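Local coordinates for protein B-agarase (Agarivorans gilvus, PDB 5Z6P) that is an agarase of glycoside hydrolase family 50, an enzyme that probably cleaves the beta-galactosidic linkages of agarose, at residues 647-658 and 698-709; 89-98 and 135-143. All coordinates share one frame; numbering follows the deposited sequence.

Contact 1: residues 647-658 and 698-709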
# COMPACT_ATOMS: atom_id res chain seq x y z
N GLU A 647 2.99 -4.42 -10.32
CA GLU A 647 4.26 -4.29 -11.01
C GLU A 647 4.29 -3.08 -11.94
O GLU A 647 5.36 -2.64 -12.34
CB GLU A 647 4.57 -5.57 -11.78
CG GLU A 647 4.78 -6.79 -10.87
CD GLU A 647 5.34 -7.99 -11.60
OE1 GLU A 647 5.85 -7.84 -12.71
OE2 GLU A 647 5.28 -9.10 -11.03
N GLY A 648 3.11 -2.53 -12.24
CA GLY A 648 2.98 -1.30 -13.02
C GLY A 648 1.54 -1.11 -13.47
O GLY A 648 0.65 -1.87 -13.07
N LEU A 649 1.31 -0.10 -14.31
CA LEU A 649 -0.03 0.23 -14.80
C LEU A 649 -0.45 -0.74 -15.91
O LEU A 649 -0.47 -0.39 -17.09
CB LEU A 649 -0.10 1.68 -15.31
CG LEU A 649 0.39 2.74 -14.32
CD1 LEU A 649 0.23 4.16 -14.89
CD2 LEU A 649 -0.36 2.61 -12.99
N HIS A 650 -0.78 -1.95 -15.49
CA HIS A 650 -1.26 -2.97 -16.39
C HIS A 650 -2.43 -2.43 -17.23
O HIS A 650 -3.35 -1.83 -16.69
CB HIS A 650 -1.67 -4.19 -15.60
CG HIS A 650 -1.87 -5.41 -16.44
ND1 HIS A 650 -2.94 -5.57 -17.28
CD2 HIS A 650 -1.13 -6.54 -16.55
CE1 HIS A 650 -2.86 -6.74 -17.88
NE2 HIS A 650 -1.77 -7.34 -17.47
N PRO A 651 -2.35 -2.60 -18.57
CA PRO A 651 -3.36 -2.04 -19.48
C PRO A 651 -4.81 -2.41 -19.14
O PRO A 651 -5.68 -1.58 -19.30
CB PRO A 651 -2.96 -2.62 -20.85
CG PRO A 651 -1.60 -3.26 -20.67
CD PRO A 651 -1.12 -2.98 -19.28
N GLU A 652 -5.05 -3.63 -18.69
CA GLU A 652 -6.41 -4.10 -18.49
C GLU A 652 -7.21 -3.31 -17.41
O GLU A 652 -8.29 -2.84 -17.70
CB GLU A 652 -6.37 -5.60 -18.17
CG GLU A 652 -7.69 -6.32 -18.31
CD GLU A 652 -7.59 -7.76 -17.84
OE1 GLU A 652 -6.60 -8.44 -18.19
OE2 GLU A 652 -8.49 -8.21 -17.10
N PRO A 653 -6.67 -3.14 -16.17
CA PRO A 653 -7.50 -2.39 -15.22
C PRO A 653 -7.45 -0.87 -15.42
O PRO A 653 -8.25 -0.15 -14.83
CB PRO A 653 -6.93 -2.78 -13.85
CG PRO A 653 -5.47 -3.08 -14.14
CD PRO A 653 -5.48 -3.72 -15.52
N TRP A 654 -6.52 -0.39 -16.24
CA TRP A 654 -6.43 1.04 -16.47
C TRP A 654 -7.12 1.52 -17.78
O TRP A 654 -6.98 2.68 -18.16
CB TRP A 654 -4.95 1.46 -16.43
CG TRP A 654 -4.41 1.35 -15.03
CD1 TRP A 654 -3.63 0.34 -14.53
CD2 TRP A 654 -4.65 2.24 -13.94
NE1 TRP A 654 -3.35 0.57 -13.20
CE2 TRP A 654 -3.97 1.73 -12.81
CE3 TRP A 654 -5.36 3.44 -13.81
CZ2 TRP A 654 -3.99 2.37 -11.57
CZ3 TRP A 654 -5.38 4.07 -12.58
CH2 TRP A 654 -4.69 3.54 -11.48
N SER A 655 -7.90 0.63 -18.41
CA SER A 655 -8.75 0.92 -19.59
C SER A 655 -9.63 2.17 -19.50
O SER A 655 -9.79 2.89 -20.47
CB SER A 655 -9.69 -0.26 -19.87
OG SER A 655 -9.13 -1.10 -20.83
N PHE A 656 -10.18 2.39 -18.31
CA PHE A 656 -11.14 3.45 -18.06
C PHE A 656 -10.59 4.85 -18.18
O PHE A 656 -11.35 5.81 -18.27
CB PHE A 656 -11.73 3.26 -16.65
CG PHE A 656 -10.78 3.66 -15.55
CD1 PHE A 656 -9.91 2.73 -15.00
CD2 PHE A 656 -10.76 4.96 -15.06
CE1 PHE A 656 -9.03 3.08 -13.99
CE2 PHE A 656 -9.90 5.33 -14.05
CZ PHE A 656 -9.03 4.38 -13.51
N LEU A 657 -9.26 4.98 -18.14
CA LEU A 657 -8.60 6.29 -18.09
C LEU A 657 -9.04 7.23 -19.21
O LEU A 657 -9.24 8.42 -18.98
CB LEU A 657 -7.08 6.12 -18.12
CG LEU A 657 -6.42 5.64 -16.81
CD1 LEU A 657 -4.94 5.36 -17.04
CD2 LEU A 657 -6.61 6.63 -15.65
N ALA A 658 -9.19 6.68 -20.41
CA ALA A 658 -9.57 7.49 -21.58
C ALA A 658 -10.93 8.18 -21.42
O ALA A 658 -11.05 9.36 -21.70
CB ALA A 658 -9.56 6.62 -22.83
N ARG A 698 10.83 -0.69 -14.18
CA ARG A 698 9.76 -1.23 -15.00
C ARG A 698 8.41 -0.56 -14.66
O ARG A 698 7.65 -0.21 -15.56
CB ARG A 698 9.65 -2.74 -14.82
CG ARG A 698 10.68 -3.55 -15.60
CD ARG A 698 10.39 -5.05 -15.47
NE ARG A 698 11.59 -5.77 -15.07
CZ ARG A 698 11.61 -6.73 -14.15
NH1 ARG A 698 10.50 -7.11 -13.54
NH2 ARG A 698 12.76 -7.30 -13.85
N TYR A 699 8.14 -0.39 -13.37
CA TYR A 699 6.95 0.32 -12.95
C TYR A 699 6.94 1.70 -13.55
O TYR A 699 5.99 2.08 -14.20
CB TYR A 699 6.86 0.42 -11.42
CG TYR A 699 5.51 0.94 -10.89
CD1 TYR A 699 5.15 2.28 -10.97
CD2 TYR A 699 4.61 0.07 -10.27
CE1 TYR A 699 3.91 2.75 -10.46
CE2 TYR A 699 3.37 0.53 -9.78
CZ TYR A 699 3.03 1.85 -9.87
OH TYR A 699 1.82 2.25 -9.35
N MET A 700 8.02 2.45 -13.37
CA MET A 700 8.01 3.84 -13.79
C MET A 700 7.84 4.06 -15.29
O MET A 700 7.20 5.02 -15.69
CB MET A 700 9.27 4.54 -13.32
CG MET A 700 9.25 4.81 -11.84
SD MET A 700 7.81 5.79 -11.38
CE MET A 700 8.16 7.27 -12.31
N GLN A 701 8.41 3.17 -16.11
CA GLN A 701 8.33 3.29 -17.56
C GLN A 701 6.87 3.32 -17.97
O GLN A 701 6.43 4.09 -18.83
CB GLN A 701 9.03 2.11 -18.25
CG GLN A 701 10.52 2.04 -18.04
CD GLN A 701 11.14 0.78 -18.63
OE1 GLN A 701 10.48 -0.24 -18.78
NE2 GLN A 701 12.42 0.86 -18.96
N THR A 702 6.15 2.44 -17.31
CA THR A 702 4.75 2.22 -17.48
C THR A 702 3.90 3.48 -17.17
O THR A 702 2.88 3.75 -17.82
CB THR A 702 4.41 1.00 -16.60
OG1 THR A 702 4.08 -0.14 -17.41
CG2 THR A 702 3.47 1.30 -15.58
N VAL A 703 4.35 4.29 -16.22
CA VAL A 703 3.63 5.51 -15.87
C VAL A 703 4.02 6.62 -16.84
O VAL A 703 3.16 7.37 -17.31
CB VAL A 703 3.91 5.94 -14.42
CG1 VAL A 703 3.16 7.22 -14.07
CG2 VAL A 703 3.54 4.80 -13.45
N VAL A 704 5.31 6.73 -17.13
CA VAL A 704 5.80 7.71 -18.08
C VAL A 704 5.14 7.50 -19.45
O VAL A 704 4.85 8.46 -20.14
CB VAL A 704 7.34 7.66 -18.22
CG1 VAL A 704 7.81 8.64 -19.27
CG2 VAL A 704 7.98 8.01 -16.91
N ASP A 705 4.87 6.24 -19.79
CA ASP A 705 4.27 5.89 -21.08
C ASP A 705 2.76 6.14 -21.12
O ASP A 705 2.16 6.13 -22.18
CB ASP A 705 4.53 4.42 -21.43
CG ASP A 705 5.95 4.16 -21.95
OD1 ASP A 705 6.69 5.13 -22.22
OD2 ASP A 705 6.32 2.99 -22.08
N ASN A 706 2.14 6.31 -19.96
CA ASN A 706 0.70 6.49 -19.93
C ASN A 706 0.35 7.97 -20.02
O ASN A 706 0.73 8.77 -19.17
CB ASN A 706 0.07 5.87 -18.67
CG ASN A 706 -1.44 5.85 -18.74
OD1 ASN A 706 -2.07 6.90 -18.82
ND2 ASN A 706 -2.03 4.66 -18.71
N PRO A 707 -0.41 8.33 -21.05
CA PRO A 707 -0.62 9.75 -21.33
C PRO A 707 -1.60 10.44 -20.36
O PRO A 707 -1.83 11.63 -20.51
CB PRO A 707 -1.17 9.75 -22.76
CG PRO A 707 -1.87 8.44 -22.88
CD PRO A 707 -1.11 7.46 -22.02
N TYR A 708 -2.15 9.72 -19.39
CA TYR A 708 -3.02 10.38 -18.41
C TYR A 708 -2.31 10.63 -17.10
O TYR A 708 -2.86 11.28 -16.21
CB TYR A 708 -4.28 9.55 -18.18
CG TYR A 708 -5.06 9.39 -19.45
CD1 TYR A 708 -5.96 10.35 -19.85
CD2 TYR A 708 -4.85 8.29 -20.27
CE1 TYR A 708 -6.66 10.23 -21.02
CE2 TYR A 708 -5.54 8.15 -21.45
CZ TYR A 708 -6.45 9.13 -21.82
OH TYR A 708 -7.15 9.00 -22.99
N PHE A 709 -1.08 10.15 -16.99
CA PHE A 709 -0.37 10.30 -15.73
C PHE A 709 0.71 11.37 -15.76
O PHE A 709 1.44 11.53 -16.75
CB PHE A 709 0.20 8.95 -15.30
CG PHE A 709 -0.79 8.12 -14.54
CD1 PHE A 709 -1.71 7.35 -15.22
CD2 PHE A 709 -0.80 8.14 -13.16
CE1 PHE A 709 -2.63 6.60 -14.53
CE2 PHE A 709 -1.72 7.41 -12.46
CZ PHE A 709 -2.64 6.63 -13.13
O HOH W 1 8.12 -6.04 -13.26
O HOH W 2 -0.88 1.82 -18.65
O HOH W 3 1.65 -1.48 -18.78
O HOH W 4 -4.89 3.62 -20.11
O HOH W 5 -9.39 10.59 -23.75
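Leu649, Leu657 and Tyr708 bury more surface here than any other residues, and Phe709 touches both leucines. Leu649 CD1 lies over one face of the Phe709 ring, 3.9 Å from its centroid and 19° off the normal. The same methyl meets Val703 CG2 at 3.7 Å. Leu649 CG stands anti to its carbonyl carbon (chi1 -53°), and CD1 continues the extended chain down to the ring. Leu657 CD1 comes to the edge of Phe709 instead, 3.6 Å from Phe709 CE1. Phe709 in turn points its own edge at the face of the Trp654 six-membered ring, a T-shaped pair with planes at 83°. At the far end the Tyr708 ring has Leu657 O over one face, and Leu657 CB sits off-centre at 4.2 Å from its centroid. No direct hydrogen bond crosses the contact, so water does the polar work. One water donates to Leu649 O (2.7 Å) and accepts from Asn706 ND2. Asn706 OD1 takes the Tyr708 backbone N at 2.9 Å. This Asx turn leads from helix 689-704 into strand 709-714. Strands 640-643, 664-668 and 709-714 run parallel in one sheet, consistent with the (beta/alpha)8 barrel expected of family 50.

Contact 2: residues 89-98 and 135-143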
# COMPACT_ATOMS: atom_id res chain seq x y z
N TRP A 89 -8.40 -31.68 6.58
CA TRP A 89 -7.01 -31.63 7.01
C TRP A 89 -6.87 -31.24 8.48
O TRP A 89 -5.78 -30.87 8.93
CB TRP A 89 -6.23 -30.64 6.13
CG TRP A 89 -6.00 -31.13 4.72
CD1 TRP A 89 -6.24 -32.37 4.25
CD2 TRP A 89 -5.49 -30.37 3.62
NE1 TRP A 89 -5.90 -32.44 2.92
CE2 TRP A 89 -5.45 -31.22 2.51
CE3 TRP A 89 -5.06 -29.05 3.47
CZ2 TRP A 89 -5.00 -30.80 1.26
CZ3 TRP A 89 -4.63 -28.63 2.23
CH2 TRP A 89 -4.59 -29.51 1.14
N SER A 90 -7.96 -31.31 9.23
CA SER A 90 -7.99 -30.87 10.62
C SER A 90 -7.48 -31.93 11.60
O SER A 90 -7.38 -31.69 12.80
CB SER A 90 -9.41 -30.47 11.02
OG SER A 90 -10.31 -31.55 10.85
N ASP A 91 -7.14 -33.10 11.08
CA ASP A 91 -6.68 -34.21 11.91
C ASP A 91 -5.19 -34.44 11.78
O ASP A 91 -4.68 -35.46 12.25
CB ASP A 91 -7.44 -35.49 11.54
CG ASP A 91 -7.24 -35.88 10.08
OD1 ASP A 91 -7.42 -35.02 9.19
OD2 ASP A 91 -6.89 -37.06 9.82
N LEU A 92 -4.48 -33.51 11.15
CA LEU A 92 -3.09 -33.74 10.78
C LEU A 92 -2.10 -33.17 11.79
O LEU A 92 -0.90 -33.39 11.69
CB LEU A 92 -2.81 -33.14 9.41
CG LEU A 92 -3.74 -33.56 8.27
CD1 LEU A 92 -3.43 -32.76 7.01
CD2 LEU A 92 -3.64 -35.04 8.00
N GLY A 93 -2.62 -32.43 12.77
CA GLY A 93 -1.76 -31.70 13.68
C GLY A 93 -1.26 -30.44 13.00
O GLY A 93 -1.92 -29.92 12.10
N ASN A 94 -0.10 -29.96 13.43
CA ASN A 94 0.51 -28.78 12.83
C ASN A 94 1.16 -29.12 11.50
O ASN A 94 2.02 -29.99 11.44
CB ASN A 94 1.54 -28.18 13.77
CG ASN A 94 0.92 -27.64 15.04
OD1 ASN A 94 -0.22 -27.18 15.05
ND2 ASN A 94 1.68 -27.69 16.13
N PHE A 95 0.78 -28.42 10.44
CA PHE A 95 1.25 -28.76 9.10
C PHE A 95 1.23 -27.59 8.11
O PHE A 95 0.59 -26.57 8.36
CB PHE A 95 0.40 -29.90 8.53
CG PHE A 95 -0.95 -29.45 8.06
CD1 PHE A 95 -1.99 -29.30 8.96
CD2 PHE A 95 -1.17 -29.16 6.73
CE1 PHE A 95 -3.22 -28.88 8.54
CE2 PHE A 95 -2.41 -28.74 6.30
CZ PHE A 95 -3.44 -28.60 7.21
N CYS A 96 1.91 -27.79 6.98
CA CYS A 96 1.86 -26.86 5.86
C CYS A 96 1.39 -27.53 4.56
O CYS A 96 1.67 -28.70 4.30
CB CYS A 96 3.24 -26.24 5.60
SG CYS A 96 3.97 -25.38 6.99
N PHE A 97 0.66 -26.77 3.76
CA PHE A 97 0.52 -27.10 2.36
C PHE A 97 1.82 -26.66 1.68
O PHE A 97 2.28 -25.54 1.89
CB PHE A 97 -0.70 -26.42 1.74
CG PHE A 97 -0.75 -26.51 0.25
CD1 PHE A 97 -1.14 -27.68 -0.38
CD2 PHE A 97 -0.39 -25.43 -0.54
CE1 PHE A 97 -1.17 -27.76 -1.76
CE2 PHE A 97 -0.41 -25.51 -1.92
CZ PHE A 97 -0.81 -26.67 -2.53
N ALA A 98 2.44 -27.55 0.91
CA ALA A 98 3.76 -27.27 0.36
C ALA A 98 3.90 -27.73 -1.08
O ALA A 98 3.17 -28.60 -1.55
CB ALA A 98 4.81 -27.92 1.22
N GLN A 135 13.45 -24.12 -5.07
CA GLN A 135 12.97 -23.78 -3.73
C GLN A 135 11.86 -24.69 -3.22
O GLN A 135 11.00 -25.05 -4.00
CB GLN A 135 12.39 -22.36 -3.73
CG GLN A 135 13.26 -21.06 -3.70
CD GLN A 135 13.49 -20.45 -5.07
OE1 GLN A 135 14.57 -20.61 -5.60
NE2 GLN A 135 12.40 -20.07 -5.75
N SER A 136 11.80 -24.94 -1.92
CA SER A 136 10.60 -25.52 -1.31
C SER A 136 9.79 -24.42 -0.64
O SER A 136 10.35 -23.59 0.05
CB SER A 136 10.94 -26.59 -0.27
OG SER A 136 11.18 -27.84 -0.89
N PHE A 137 8.47 -24.43 -0.84
CA PHE A 137 7.61 -23.40 -0.27
C PHE A 137 6.57 -24.02 0.65
O PHE A 137 6.01 -25.05 0.35
CB PHE A 137 6.93 -22.59 -1.38
CG PHE A 137 7.89 -21.83 -2.24
CD1 PHE A 137 8.36 -20.60 -1.84
CD2 PHE A 137 8.35 -22.37 -3.43
CE1 PHE A 137 9.25 -19.91 -2.61
CE2 PHE A 137 9.23 -21.68 -4.20
CZ PHE A 137 9.69 -20.44 -3.79
N MET A 138 6.33 -23.37 1.79
CA MET A 138 5.43 -23.88 2.81
C MET A 138 4.39 -22.84 3.18
O MET A 138 4.73 -21.69 3.48
CB MET A 138 6.20 -24.29 4.06
CG MET A 138 7.37 -25.22 3.83
SD MET A 138 6.96 -26.93 4.22
CE MET A 138 7.01 -26.94 6.02
N VAL A 139 3.12 -23.23 3.16
CA VAL A 139 2.05 -22.37 3.63
C VAL A 139 1.43 -23.00 4.88
O VAL A 139 0.73 -24.01 4.78
CB VAL A 139 0.98 -22.17 2.55
CG1 VAL A 139 -0.06 -21.18 3.03
CG2 VAL A 139 1.61 -21.70 1.26
N GLU A 140 1.72 -22.42 6.04
CA GLU A 140 1.33 -23.03 7.30
C GLU A 140 -0.12 -22.75 7.62
O GLU A 140 -0.52 -21.60 7.75
CB GLU A 140 2.21 -22.55 8.45
CG GLU A 140 1.71 -23.03 9.82
CD GLU A 140 2.79 -23.04 10.89
OE1 GLU A 140 3.82 -23.74 10.70
OE2 GLU A 140 2.62 -22.35 11.90
N LEU A 141 -0.89 -23.81 7.73
CA LEU A 141 -2.32 -23.70 7.95
C LEU A 141 -2.69 -24.00 9.40
O LEU A 141 -3.80 -23.73 9.83
CB LEU A 141 -3.08 -24.65 7.00
CG LEU A 141 -3.13 -24.23 5.53
CD1 LEU A 141 -3.77 -25.31 4.67
CD2 LEU A 141 -3.88 -22.93 5.37
N LYS A 142 -1.75 -24.56 10.15
CA LYS A 142 -1.96 -24.77 11.57
C LYS A 142 -0.62 -24.80 12.29
O LYS A 142 0.34 -25.39 11.79
CB LYS A 142 -2.75 -26.06 11.84
CG LYS A 142 -2.91 -26.37 13.33
CD LYS A 142 -4.29 -26.94 13.67
CE LYS A 142 -4.40 -28.41 13.30
NZ LYS A 142 -5.65 -29.04 13.79
N GLY A 143 -0.56 -24.15 13.45
CA GLY A 143 0.64 -24.13 14.25
C GLY A 143 0.35 -24.07 15.74
O GLY A 143 1.11 -24.62 16.54
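Val139 N donates to Phe97 O at 2.8 Å. Phe97 N returns a bond to Val139 O at 2.9 Å. The two residues thus form an antiparallel hydrogen-bonded pair. Beside it, Cys96 and Glu140 make a non-hydrogen-bonded pair. Cys96 SG lies 3.6 Å from Met138 CE, because the Met138 chain bends at chi2 (-101°) and chi3 and brings its methyl back to the sulfur. Met138 SD also touches Ala98 CB. Next, Leu141 N bonds to Phe95 O at 3.2 Å. Two residues, Leu141 and Lys142, stand opposite the single Phe95, which makes a classic beta bulge at the end of the pairing. Leu141 CD1 lies at the edge of the Trp89 ring, 4.1 Å from Trp89 CE3, and Leu141 CB lies beside Phe95 CZ. The bent Lys142 chain passes Gly93 O and ends in a weak bond from NZ to Ser90 O. The Glu140 carboxylate bonds outside the contact, OE2 to Cys151 N and OE1 to Ser211 OG. Strand 95-103 lies between strands 135-140 and 199-210, both antiparallel to it, while 135-140 also pairs in parallel with 168-174.

From the N terminus, the chain first reaches contact 2, within the agarase CBM-like domain. It joins strand 95-103 to strand 135-140 and closes a loop of 36 residues that includes the hairpin of strands 109-117 and 122-129 and no helix. Contact 1 comes much later and closes a loop of 39 residues, which contains strand 664-668 and most of helix 689-704. It ties the segment after strand 640-643 to the end of helix 689-704 and the start of strand 709-714. The two loops are in series and neither nest nor cross. The centres of contact 1 and contact 2 are about 38 Å apart. The nearest atoms of contact 1 and contact 2 are about 14 Å apart. Glu647 of contact 1 bonds to Ser195 and Leu196, just after strand 185-193.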